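Local coordinates for protein GTP cyclohydrolase 1 type 2 homolog (Thermus thermophilus, PDB 2YYB) that is of unproven function but probably binds divalent metal ions, as a member of the GTP cyclohydrolase I type 2/NIF3 family, at residues A[28-33]-A[85-90]; A[62-67]-A[95-100]. One frame throughout, in Å; residues are numbered along the deposited sequence.

Contact 1: residues A[28-33]-A[85-90]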
loop_
_atom_site.group_PDB
_atom_site.type_symbol
_atom_site.label_atom_id
_atom_site.label_comp_id
_atom_site.label_asym_id
_atom_site.label_seq_id
_atom_site.Cartn_x
_atom_site.Cartn_y
_atom_site.Cartn_z
ATOM N N LEU A 28 27.252 3.242 -9.507
ATOM C CA LEU A 28 27.718 4.513 -10.048
ATOM C C LEU A 28 26.574 5.516 -10.046
ATOM O O LEU A 28 25.613 5.358 -10.789
ATOM C CB LEU A 28 28.238 4.337 -11.483
ATOM C CG LEU A 28 28.808 5.586 -12.168
ATOM C CD1 LEU A 28 30.097 6.045 -11.502
ATOM C CD2 LEU A 28 29.075 5.262 -13.615
ATOM N N GLN A 29 26.679 6.556 -9.226
ATOM C CA GLN A 29 25.624 7.558 -9.152
ATOM C C GLN A 29 25.850 8.719 -10.102
ATOM O O GLN A 29 24.896 9.288 -10.595
ATOM C CB GLN A 29 25.484 8.094 -7.724
ATOM C CG GLN A 29 25.230 7.024 -6.683
ATOM C CD GLN A 29 24.615 7.589 -5.404
ATOM O OE1 GLN A 29 25.000 8.669 -4.939
ATOM N NE2 GLN A 29 23.664 6.852 -4.826
ATOM N N VAL A 30 27.106 9.091 -10.331
ATOM C CA VAL A 30 27.413 10.179 -11.255
ATOM C C VAL A 30 28.609 9.780 -12.091
ATOM O O VAL A 30 29.653 9.393 -11.568
ATOM C CB VAL A 30 27.718 11.517 -10.526
ATOM C CG1 VAL A 30 28.019 12.608 -11.550
ATOM C CG2 VAL A 30 26.534 11.935 -9.664
ATOM N N GLU A 31 28.446 9.866 -13.404
ATOM C CA GLU A 31 29.495 9.493 -14.339
ATOM C C GLU A 31 30.549 10.600 -14.496
ATOM O O GLU A 31 30.228 11.783 -14.420
ATOM C CB GLU A 31 28.845 9.143 -15.679
ATOM C CG GLU A 31 29.799 8.752 -16.801
ATOM C CD GLU A 31 29.068 8.605 -18.132
ATOM O OE1 GLU A 31 28.283 7.647 -18.277
ATOM O OE2 GLU A 31 29.262 9.456 -19.028
ATOM N N GLY A 32 31.807 10.184 -14.689
ATOM C CA GLY A 32 32.940 11.088 -14.867
ATOM C C GLY A 32 33.872 10.540 -15.944
ATOM O O GLY A 32 33.409 9.871 -16.872
ATOM N N LYS A 33 35.172 10.803 -15.826
ATOM C CA LYS A 33 36.165 10.335 -16.799
ATOM C C LYS A 33 36.094 8.834 -17.046
ATOM O O LYS A 33 35.859 8.050 -16.117
ATOM C CB LYS A 33 37.589 10.600 -16.309
ATOM C CG LYS A 33 37.982 12.014 -16.078
ATOM C CD LYS A 33 39.281 12.039 -15.285
ATOM C CE LYS A 33 39.650 13.477 -14.967
ATOM N NZ LYS A 33 40.799 13.613 -14.017
ATOM N N THR A 85 30.849 20.594 -9.422
ATOM C CA THR A 85 32.139 20.178 -8.897
ATOM C C THR A 85 32.530 18.808 -9.444
ATOM O O THR A 85 33.632 18.623 -9.953
ATOM C CB THR A 85 32.085 20.118 -7.379
ATOM O OG1 THR A 85 31.675 21.389 -6.890
ATOM C CG2 THR A 85 33.422 19.783 -6.790
ATOM N N LEU A 86 31.648 17.827 -9.348
ATOM C CA LEU A 86 32.024 16.537 -9.903
ATOM C C LEU A 86 32.321 16.726 -11.396
ATOM O O LEU A 86 33.362 16.290 -11.875
ATOM C CB LEU A 86 30.922 15.488 -9.708
ATOM C CG LEU A 86 30.512 15.139 -8.273
ATOM C CD1 LEU A 86 29.446 14.064 -8.330
ATOM C CD2 LEU A 86 31.695 14.653 -7.453
ATOM N N PHE A 87 31.421 17.385 -12.126
ATOM C CA PHE A 87 31.620 17.607 -13.569
ATOM C C PHE A 87 32.963 18.271 -13.834
ATOM O O PHE A 87 33.802 17.738 -14.556
ATOM C CB PHE A 87 30.509 18.496 -14.153
ATOM C CG PHE A 87 29.179 17.810 -14.307
ATOM C CD1 PHE A 87 28.989 16.500 -13.887
ATOM C CD2 PHE A 87 28.091 18.503 -14.834
ATOM C CE1 PHE A 87 27.741 15.905 -13.987
ATOM C CE2 PHE A 87 26.837 17.910 -14.934
ATOM C CZ PHE A 87 26.663 16.612 -14.508
ATOM N N GLN A 88 33.164 19.437 -13.230
ATOM C CA GLN A 88 34.400 20.182 -13.391
ATOM C C GLN A 88 35.633 19.286 -13.277
ATOM O O GLN A 88 36.608 19.500 -13.992
ATOM C CB GLN A 88 34.475 21.283 -12.344
ATOM C CG GLN A 88 35.567 22.288 -12.566
ATOM C CD GLN A 88 35.587 23.367 -11.485
ATOM O OE1 GLN A 88 34.572 24.018 -11.199
ATOM N NE2 GLN A 88 36.755 23.566 -10.881
ATOM N N GLY A 89 35.598 18.282 -12.403
ATOM C CA GLY A 89 36.756 17.425 -12.236
ATOM C C GLY A 89 36.705 16.056 -12.880
ATOM O O GLY A 89 37.577 15.217 -12.637
ATOM N N GLY A 90 35.699 15.821 -13.708
ATOM C CA GLY A 90 35.583 14.522 -14.353
ATOM C C GLY A 90 35.559 13.410 -13.327
ATOM O O GLY A 90 35.993 12.297 -13.591
#
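Lys33 and Gly90 meet where a Schellman motif ends helix 77-88 beside the chain that leaves strand 27-30, the outermost of its sheet within this chain. Gly90, the C-prime residue, has a positive phi of 56°; its N bonds back to Phe87 O, and Ile91 N reaches Leu86 O. This turn presents Gly90 O to Lys33 N at 2.8 Å. The bond is almost straight at hydrogen (178°), but the donor stands well above the carbonyl plane. Gly32 CA lies 3.5 Å from Gly90 O as a CA-H...O contact, backbone meeting backbone with no side chain on either glycine.

Beyond CG the Lys33 chain is extended, and its methylenes run alongside the helix end: CG and CD pass Gly90 O, and CE lies 3.6 Å from Gly89 O. NZ makes a salt bridge to Asp59, while the methylenes make the contact here.

The apolar half rests on Val30, which with Gln29 forms a classic beta bulge facing Leu93. Leu86 sends out CD1, anti to its own CA (chi2 -178°), and this methyl sits over the fork of Val30, 3.8 Å from CB and equally far from both gamma carbons. Phe87 starts away from the strand, but its ring swings back and crosses Val30 at about a right angle; the same ring meets Phe87 of the second subunit, which places this corner at a subunit interface. Val30 CG1 lies near the ring plane, touching the edge at CE1 over 4.1 Å.

Contact 2: residues A[62-67]-A[95-100]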
loop_
_atom_site.group_PDB
_atom_site.type_symbol
_atom_site.label_atom_id
_atom_site.label_comp_id
_atom_site.label_asym_id
_atom_site.label_seq_id
_atom_site.Cartn_x
_atom_site.Cartn_y
_atom_site.Cartn_z
ATOM N N ILE A 62 34.516 7.089 -4.035
ATOM C CA ILE A 62 33.661 6.077 -3.435
ATOM C C ILE A 62 33.134 6.598 -2.096
ATOM O O ILE A 62 33.918 7.012 -1.238
ATOM C CB ILE A 62 34.459 4.794 -3.180
ATOM C CG1 ILE A 62 34.985 4.251 -4.517
ATOM C CG2 ILE A 62 33.592 3.783 -2.397
ATOM C CD1 ILE A 62 35.864 3.032 -4.407
ATOM N N VAL A 63 31.819 6.591 -1.914
ATOM C CA VAL A 63 31.244 7.056 -0.652
ATOM C C VAL A 63 30.222 6.053 -0.113
ATOM O O VAL A 63 29.606 5.303 -0.884
ATOM C CB VAL A 63 30.565 8.440 -0.816
ATOM C CG1 VAL A 63 31.601 9.474 -1.263
ATOM C CG2 VAL A 63 29.400 8.340 -1.813
ATOM N N HIS A 64 30.054 6.036 1.211
ATOM C CA HIS A 64 29.098 5.123 1.851
ATOM C C HIS A 64 27.703 5.741 1.760
ATOM O O HIS A 64 26.714 5.035 1.542
ATOM C CB HIS A 64 29.485 4.882 3.319
ATOM C CG HIS A 64 28.576 3.927 4.046
ATOM N ND1 HIS A 64 28.386 2.620 3.647
ATOM C CD2 HIS A 64 27.791 4.098 5.138
ATOM C CE1 HIS A 64 27.521 2.031 4.453
ATOM N NE2 HIS A 64 27.142 2.906 5.367
ATOM N N HIS A 65 27.643 7.065 1.909
ATOM C CA HIS A 65 26.382 7.802 1.851
ATOM C C HIS A 65 26.347 8.676 0.590
ATOM O O HIS A 65 26.938 9.764 0.562
ATOM C CB HIS A 65 26.238 8.677 3.108
ATOM C CG HIS A 65 26.173 7.900 4.391
ATOM N ND1 HIS A 65 25.179 6.980 4.659
ATOM C CD2 HIS A 65 26.974 7.914 5.486
ATOM C CE1 HIS A 65 25.371 6.463 5.863
ATOM N NE2 HIS A 65 26.453 7.013 6.384
ATOM N N GLY A 66 25.658 8.199 -0.444
ATOM C CA GLY A 66 25.587 8.925 -1.696
ATOM C C GLY A 66 24.554 10.029 -1.835
ATOM O O GLY A 66 24.040 10.557 -0.860
ATOM N N LEU A 67 24.232 10.364 -3.075
ATOM C CA LEU A 67 23.298 11.438 -3.368
ATOM C C LEU A 67 21.836 11.071 -3.513
ATOM O O LEU A 67 20.966 11.914 -3.304
ATOM C CB LEU A 67 23.723 12.147 -4.647
ATOM C CG LEU A 67 25.018 12.943 -4.626
ATOM C CD1 LEU A 67 25.301 13.442 -6.025
ATOM C CD2 LEU A 67 24.900 14.095 -3.650
ATOM N N ALA A 95 28.489 5.048 -5.133
ATOM C CA ALA A 95 27.962 4.947 -3.780
ATOM C C ALA A 95 27.676 3.493 -3.382
ATOM O O ALA A 95 27.150 2.710 -4.182
ATOM C CB ALA A 95 26.681 5.822 -3.649
ATOM N N ALA A 96 28.040 3.145 -2.150
ATOM C CA ALA A 96 27.828 1.793 -1.613
ATOM C C ALA A 96 27.308 1.912 -0.178
ATOM O O ALA A 96 28.072 2.197 0.745
ATOM C CB ALA A 96 29.138 0.997 -1.639
ATOM N N HIS A 97 26.003 1.685 -0.006
ATOM C CA HIS A 97 25.357 1.800 1.300
ATOM C C HIS A 97 25.324 0.502 2.125
ATOM O O HIS A 97 26.321 0.127 2.757
ATOM C CB HIS A 97 23.930 2.310 1.116
ATOM C CG HIS A 97 23.277 2.743 2.389
ATOM N ND1 HIS A 97 21.922 2.964 2.487
ATOM C CD2 HIS A 97 23.798 3.041 3.603
ATOM C CE1 HIS A 97 21.634 3.384 3.707
ATOM N NE2 HIS A 97 22.756 3.440 4.405
ATOM N N LEU A 98 24.174 -0.172 2.124
ATOM C CA LEU A 98 24.038 -1.403 2.890
ATOM C C LEU A 98 25.084 -2.455 2.519
ATOM O O LEU A 98 25.685 -3.074 3.395
ATOM C CB LEU A 98 22.632 -2.000 2.722
ATOM C CG LEU A 98 21.434 -1.223 3.296
ATOM C CD1 LEU A 98 20.165 -2.040 3.069
ATOM C CD2 LEU A 98 21.623 -0.944 4.778
ATOM N N PRO A 99 25.324 -2.662 1.214
ATOM C CA PRO A 99 26.307 -3.660 0.795
ATOM C C PRO A 99 27.724 -3.430 1.308
ATOM O O PRO A 99 28.471 -4.387 1.501
ATOM C CB PRO A 99 26.197 -3.632 -0.726
ATOM C CG PRO A 99 25.770 -2.245 -1.004
ATOM C CD PRO A 99 24.746 -1.977 0.049
ATOM N N LEU A 100 28.093 -2.173 1.540
ATOM C CA LEU A 100 29.426 -1.869 2.050
ATOM C C LEU A 100 29.363 -2.076 3.552
ATOM O O LEU A 100 30.369 -2.362 4.198
ATOM C CB LEU A 100 29.815 -0.412 1.762
ATOM C CG LEU A 100 31.293 -0.050 1.545
ATOM C CD1 LEU A 100 31.509 1.430 1.890
ATOM C CD2 LEU A 100 32.198 -0.913 2.395
#
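His64, a predicted ligand of a divalent-metal site, meets His97 at the ends of the parallel strands 60-63 and 92-95; His65 is the other predicted ligand here. The backbone pairing of Val63 with Ala95 sets the register: Ala96 N bonds to Val63 O at 3.0 Å (164° at hydrogen), nearly collinear with the carbonyl, while Val63 CG2 meets Ala95 CB at 4.1 Å on the same face of the sheet.

Past this pair the chain turns a corner at His64. With CG anti to its backbone N (chi1 -179°), the ring reaches across to 95-100, where ND1 gives a weak, bent bond to Ala96 O (2.9 Å). Leu100 CB and CD1 also approach ND1. NE2, the other ring nitrogen, makes weak hydrogen bonds to Asp101 and Glu214, both predicted metal ligands; this clustering is consistent with the predicted site.

His97 forms an offset edge-to-face pair with His64, its edge toward the His64 face, ring centroids 5.3 Å apart and planes at 70°. His97 ND1 is hydrogen-bonded to Asp22 OD2. His97 is the N-cap residue of helix 98-102, from which Leu100 packs on Val218 of helix 216-229, while Ala95 touches Gln29 of strand 27-30.

From the N terminus the segments come in the order 28-33, 62-67, 85-90, 95-100, and so the two contacts cross rather than nest. Contact 1 closes a loop of 51 residues, bringing the end of helix 77-88 to strand 27-30; contact 2 opens inside that loop and closes a loop of 27 residues at the start of helix 98-102. Both reach the same five-stranded sheet, in which strand 92-95 lies between 27-30 and 60-63. Although their centres are about 16 Å apart, they touch directly: Gln29 OE1 makes a probable hydrogen bond to Leu67 N, and Val30 CG2 packs on Leu67 CD1. This joins the subunit-interface corner to the segment that carries the predicted ligands His64 and His65.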